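Local coordinates for protein beta sliding clamp (Borrelia burgdorferi, PDB 6DJ8) that probably forms a ring-shaped head-to-tail homodimer around DNA, tethering DNA polymerases and other proteins to it and making replication processive, at residues Thr13-Met23 and Val90-Ile101. Sequence-based numbering, arbitrary orientation.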
loop_
_atom_site.group_PDB
_atom_site.type_symbol
_atom_site.label_atom_id
_atom_site.label_comp_id
_atom_site.label_asym_id
_atom_site.label_seq_id
_atom_site.Cartn_x
_atom_site.Cartn_y
_atom_site.Cartn_z
ATOM N N THR A 13 -26.095 -16.725 -27.163
ATOM C CA THR A 13 -24.639 -16.778 -27.024
ATOM C C THR A 13 -24.288 -16.075 -25.715
ATOM O O THR A 13 -23.895 -14.907 -25.696
ATOM C CB THR A 13 -23.935 -16.137 -28.218
ATOM O OG1 THR A 13 -24.436 -16.717 -29.423
ATOM C CG2 THR A 13 -22.449 -16.464 -28.171
ATOM N N PHE A 14 -24.405 -16.809 -24.613
ATOM C CA PHE A 14 -24.222 -16.233 -23.288
ATOM C C PHE A 14 -23.852 -17.332 -22.305
ATOM O O PHE A 14 -23.965 -18.521 -22.601
ATOM C CB PHE A 14 -25.503 -15.537 -22.805
ATOM C CG PHE A 14 -26.607 -16.497 -22.493
ATOM C CD1 PHE A 14 -27.533 -16.838 -23.467
ATOM C CD2 PHE A 14 -26.705 -17.096 -21.243
ATOM C CE1 PHE A 14 -28.553 -17.736 -23.195
ATOM C CE2 PHE A 14 -27.713 -18.008 -20.969
ATOM C CZ PHE A 14 -28.638 -18.324 -21.942
ATOM N N PHE A 15 -23.470 -16.916 -21.102
ATOM C CA PHE A 15 -23.462 -17.850 -19.995
ATOM C C PHE A 15 -23.812 -17.095 -18.723
ATOM O O PHE A 15 -23.589 -15.888 -18.615
ATOM C CB PHE A 15 -22.122 -18.581 -19.850
ATOM C CG PHE A 15 -20.974 -17.688 -19.558
ATOM C CD1 PHE A 15 -20.259 -17.119 -20.588
ATOM C CD2 PHE A 15 -20.597 -17.416 -18.256
ATOM C CE1 PHE A 15 -19.194 -16.290 -20.330
ATOM C CE2 PHE A 15 -19.542 -16.597 -17.998
ATOM C CZ PHE A 15 -18.841 -16.019 -19.038
ATOM N N ILE A 16 -24.357 -17.836 -17.761
ATOM C CA ILE A 16 -24.653 -17.345 -16.425
ATOM C C ILE A 16 -23.660 -17.994 -15.479
ATOM O O ILE A 16 -23.422 -19.205 -15.555
ATOM C CB ILE A 16 -26.102 -17.676 -16.021
ATOM C CG1 ILE A 16 -27.094 -17.116 -17.063
ATOM C CG2 ILE A 16 -26.406 -17.158 -14.611
ATOM C CD1 ILE A 16 -28.539 -17.428 -16.769
ATOM N N CYS A 17 -23.079 -17.196 -14.593
ATOM C CA CYS A 17 -22.096 -17.710 -13.655
ATOM C C CYS A 17 -22.288 -17.045 -12.303
ATOM O O CYS A 17 -22.989 -16.034 -12.164
ATOM C CB CYS A 17 -20.672 -17.472 -14.145
ATOM S SG CYS A 17 -20.278 -15.740 -14.301
ATOM N N GLU A 18 -21.660 -17.635 -11.301
ATOM C CA GLU A 18 -21.592 -17.021 -9.983
ATOM C C GLU A 18 -20.540 -15.916 -10.011
ATOM O O GLU A 18 -19.371 -16.159 -10.348
ATOM C CB GLU A 18 -21.278 -18.081 -8.926
ATOM C CG GLU A 18 -21.119 -17.556 -7.518
ATOM C CD GLU A 18 -21.327 -18.641 -6.477
ATOM O OE1 GLU A 18 -21.934 -19.684 -6.814
ATOM O OE2 GLU A 18 -20.884 -18.446 -5.326
ATOM N N THR A 19 -20.960 -14.695 -9.673
ATOM C CA THR A 19 -20.080 -13.538 -9.801
ATOM C C THR A 19 -18.808 -13.701 -8.978
ATOM O O THR A 19 -17.702 -13.445 -9.469
ATOM C CB THR A 19 -20.826 -12.279 -9.370
ATOM O OG1 THR A 19 -22.054 -12.186 -10.111
ATOM C CG2 THR A 19 -19.995 -11.057 -9.649
ATOM N N ASN A 20 -18.948 -14.066 -7.700
ATOM C CA ASN A 20 -17.764 -14.169 -6.856
ATOM C C ASN A 20 -16.821 -15.248 -7.372
ATOM O O ASN A 20 -15.598 -15.091 -7.318
ATOM C CB ASN A 20 -18.155 -14.449 -5.407
ATOM C CG ASN A 20 -16.962 -14.321 -4.452
ATOM O OD1 ASN A 20 -16.400 -15.322 -4.000
ATOM N ND2 ASN A 20 -16.552 -13.086 -4.179
ATOM N N GLN A 21 -17.372 -16.334 -7.915
ATOM C CA GLN A 21 -16.505 -17.408 -8.407
ATOM C C GLN A 21 -15.711 -16.944 -9.616
ATOM O O GLN A 21 -14.482 -17.071 -9.648
ATOM C CB GLN A 21 -17.325 -18.644 -8.764
ATOM C CG GLN A 21 -16.459 -19.823 -9.212
ATOM C CD GLN A 21 -17.283 -21.057 -9.478
ATOM O OE1 GLN A 21 -18.481 -20.956 -9.763
ATOM N NE2 GLN A 21 -16.660 -22.232 -9.367
ATOM N N ILE A 22 -16.386 -16.374 -10.620
ATOM C CA ILE A 22 -15.627 -15.992 -11.804
ATOM C C ILE A 22 -14.679 -14.843 -11.473
ATOM O O ILE A 22 -13.609 -14.722 -12.082
ATOM C CB ILE A 22 -16.547 -15.666 -12.991
ATOM C CG1 ILE A 22 -15.701 -15.634 -14.275
ATOM C CG2 ILE A 22 -17.326 -14.358 -12.725
ATOM C CD1 ILE A 22 -16.449 -15.322 -15.540
ATOM N N MET A 23 -15.026 -14.001 -10.490
ATOM C CA MET A 23 -14.089 -12.964 -10.062
ATOM C C MET A 23 -12.791 -13.588 -9.541
ATOM O O MET A 23 -11.685 -13.180 -9.926
ATOM C CB MET A 23 -14.725 -12.069 -8.977
ATOM C CG MET A 23 -13.829 -10.928 -8.557
ATOM S SD MET A 23 -14.588 -9.882 -7.288
ATOM C CE MET A 23 -16.288 -9.780 -7.933
ATOM N N VAL A 90 -16.371 -7.577 -13.659
ATOM C CA VAL A 90 -16.936 -8.483 -12.676
ATOM C C VAL A 90 -16.861 -7.878 -11.264
ATOM O O VAL A 90 -17.763 -8.075 -10.442
ATOM C CB VAL A 90 -16.211 -9.842 -12.798
ATOM C CG1 VAL A 90 -16.516 -10.728 -11.630
ATOM C CG2 VAL A 90 -16.587 -10.504 -14.152
ATOM N N LYS A 91 -15.786 -7.151 -10.954
ATOM C CA LYS A 91 -15.758 -6.412 -9.691
ATOM C C LYS A 91 -16.863 -5.361 -9.665
ATOM O O LYS A 91 -17.518 -5.142 -8.633
ATOM C CB LYS A 91 -14.401 -5.735 -9.488
ATOM C CG LYS A 91 -13.378 -6.601 -8.754
ATOM C CD LYS A 91 -12.068 -5.872 -8.431
ATOM C CE LYS A 91 -12.172 -4.937 -7.204
ATOM N NZ LYS A 91 -13.061 -3.744 -7.332
ATOM N N ALA A 92 -17.071 -4.691 -10.797
ATOM C CA ALA A 92 -18.103 -3.659 -10.854
ATOM C C ALA A 92 -19.460 -4.239 -10.489
ATOM O O ALA A 92 -20.261 -3.573 -9.832
ATOM C CB ALA A 92 -18.131 -3.034 -12.253
ATOM N N PHE A 93 -19.706 -5.500 -10.849
ATOM C CA PHE A 93 -20.974 -6.162 -10.595
ATOM C C PHE A 93 -20.922 -7.134 -9.409
ATOM O O PHE A 93 -21.775 -8.019 -9.306
ATOM C CB PHE A 93 -21.443 -6.869 -11.875
ATOM C CG PHE A 93 -22.310 -5.986 -12.772
ATOM C CD1 PHE A 93 -22.436 -4.623 -12.523
ATOM C CD2 PHE A 93 -23.003 -6.525 -13.853
ATOM C CE1 PHE A 93 -23.241 -3.810 -13.335
ATOM C CE2 PHE A 93 -23.815 -5.719 -14.674
ATOM C CZ PHE A 93 -23.932 -4.354 -14.413
ATOM N N ASN A 94 -19.969 -6.970 -8.487
ATOM C CA ASN A 94 -19.904 -7.905 -7.364
ATOM C C ASN A 94 -21.136 -7.863 -6.455
ATOM O O ASN A 94 -21.302 -8.775 -5.639
ATOM C CB ASN A 94 -18.632 -7.651 -6.548
ATOM C CG ASN A 94 -18.583 -6.288 -5.942
ATOM O OD1 ASN A 94 -19.518 -5.842 -5.312
ATOM N ND2 ASN A 94 -17.486 -5.581 -6.188
ATOM N N PHE A 95 -22.015 -6.854 -6.567
ATOM C CA PHE A 95 -23.198 -6.896 -5.709
ATOM C C PHE A 95 -24.297 -7.798 -6.264
ATOM O O PHE A 95 -25.337 -7.950 -5.613
ATOM C CB PHE A 95 -23.741 -5.467 -5.420
ATOM C CG PHE A 95 -24.224 -4.718 -6.634
ATOM C CD1 PHE A 95 -23.330 -4.221 -7.562
ATOM C CD2 PHE A 95 -25.570 -4.471 -6.824
ATOM C CE1 PHE A 95 -23.773 -3.505 -8.678
ATOM C CE2 PHE A 95 -26.017 -3.757 -7.938
ATOM C CZ PHE A 95 -25.107 -3.270 -8.860
ATOM N N TYR A 96 -24.085 -8.429 -7.415
ATOM C CA TYR A 96 -24.974 -9.475 -7.907
ATOM C C TYR A 96 -24.427 -10.842 -7.531
ATOM O O TYR A 96 -23.227 -11.105 -7.680
ATOM C CB TYR A 96 -25.126 -9.425 -9.424
ATOM C CG TYR A 96 -25.866 -8.218 -9.932
ATOM C CD1 TYR A 96 -27.199 -7.996 -9.600
ATOM C CD2 TYR A 96 -25.231 -7.302 -10.745
ATOM C CE1 TYR A 96 -27.878 -6.887 -10.077
ATOM C CE2 TYR A 96 -25.895 -6.197 -11.219
ATOM C CZ TYR A 96 -27.212 -5.995 -10.879
ATOM O OH TYR A 96 -27.846 -4.899 -11.367
ATOM N N LYS A 97 -25.307 -11.715 -7.040
ATOM C CA LYS A 97 -24.868 -13.076 -6.749
ATOM C C LYS A 97 -24.477 -13.814 -8.032
ATOM O O LYS A 97 -23.478 -14.543 -8.060
ATOM C CB LYS A 97 -25.973 -13.823 -6.000
ATOM C CG LYS A 97 -25.679 -15.293 -5.772
ATOM C CD LYS A 97 -25.137 -15.569 -4.376
ATOM C CE LYS A 97 -24.492 -16.957 -4.298
ATOM N NZ LYS A 97 -25.372 -18.008 -4.888
ATOM N N LYS A 98 -25.229 -13.597 -9.112
ATOM C CA LYS A 98 -24.992 -14.209 -10.413
ATOM C C LYS A 98 -25.042 -13.146 -11.499
ATOM O O LYS A 98 -25.829 -12.193 -11.417
ATOM C CB LYS A 98 -26.055 -15.271 -10.723
ATOM C CG LYS A 98 -26.099 -16.403 -9.722
ATOM C CD LYS A 98 -27.036 -17.519 -10.152
ATOM C CE LYS A 98 -26.881 -18.720 -9.221
ATOM N NZ LYS A 98 -27.763 -19.867 -9.584
ATOM N N ILE A 99 -24.244 -13.332 -12.552
ATOM C CA ILE A 99 -24.312 -12.414 -13.685
ATOM C C ILE A 99 -24.545 -13.193 -14.974
ATOM O O ILE A 99 -24.184 -14.369 -15.096
ATOM C CB ILE A 99 -23.051 -11.535 -13.814
ATOM C CG1 ILE A 99 -21.780 -12.402 -13.745
ATOM C CG2 ILE A 99 -23.019 -10.475 -12.731
ATOM C CD1 ILE A 99 -20.545 -11.621 -14.107
ATOM N N LYS A 100 -25.163 -12.519 -15.940
ATOM C CA LYS A 100 -25.375 -13.054 -17.275
ATOM C C LYS A 100 -24.409 -12.324 -18.195
ATOM O O LYS A 100 -24.412 -11.087 -18.252
ATOM C CB LYS A 100 -26.831 -12.862 -17.721
ATOM C CG LYS A 100 -27.177 -13.458 -19.093
ATOM C CD LYS A 100 -28.700 -13.402 -19.369
ATOM C CE LYS A 100 -29.063 -14.044 -20.711
ATOM N NZ LYS A 100 -30.503 -13.851 -21.098
ATOM N N ILE A 101 -23.573 -13.077 -18.898
ATOM C CA ILE A 101 -22.578 -12.508 -19.793
ATOM C C ILE A 101 -22.973 -12.891 -21.210
ATOM O O ILE A 101 -23.050 -14.076 -21.534
ATOM C CB ILE A 101 -21.172 -13.001 -19.437
ATOM C CG1 ILE A 101 -20.821 -12.524 -18.012
ATOM C CG2 ILE A 101 -20.175 -12.525 -20.466
ATOM C CD1 ILE A 101 -19.476 -13.024 -17.464
HETATM O O HOH W 1 -21.390 -14.321 -6.373
#
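The extended chain of Lys100 brings CE and NZ over one face of the Phe14 ring, CE offset toward the rim and 4.0 Å from the centroid, NZ almost on the ring normal, a cation-pi contact backed by a CH-pi one. On the face of Phe15, Cys17, Ile99 and Ile101, chi1 of 62° puts Phe15 CG between backbone N and carbonyl carbon. That sets one ring face against Ile101 CB, while Ile101 CD1 reaches Phe15 CZ at 3.4 Å. Cys17 SG lies 3.7 Å from Ile99 CG1. Paired N-H...O bonds at Phe15–Ile101 and Cys17–Ile99 fix this antiparallel register.

Where the strand gives way to helix, Thr19 N bonds Lys97 O, which also takes a water held by Asn20 N. Thr19 OG1 gives a 2.9 Å bond to Tyr96 O from well above the carbonyl plane. Met23 CB presses tightly on Val90 CG1 (3.5 Å), and chi3 of -42° turns Met23 CE toward Val90 O and Asn94 CB.

In the N-terminal domain, strand 14-18 lies between strands 72-73 and 98-104, helix 19-29 packs on helix 83-92, and Asn94 OD1 bonds Arg293 in the C-terminal domain of the second subunit, placing this turn at the ring's head-to-tail joint.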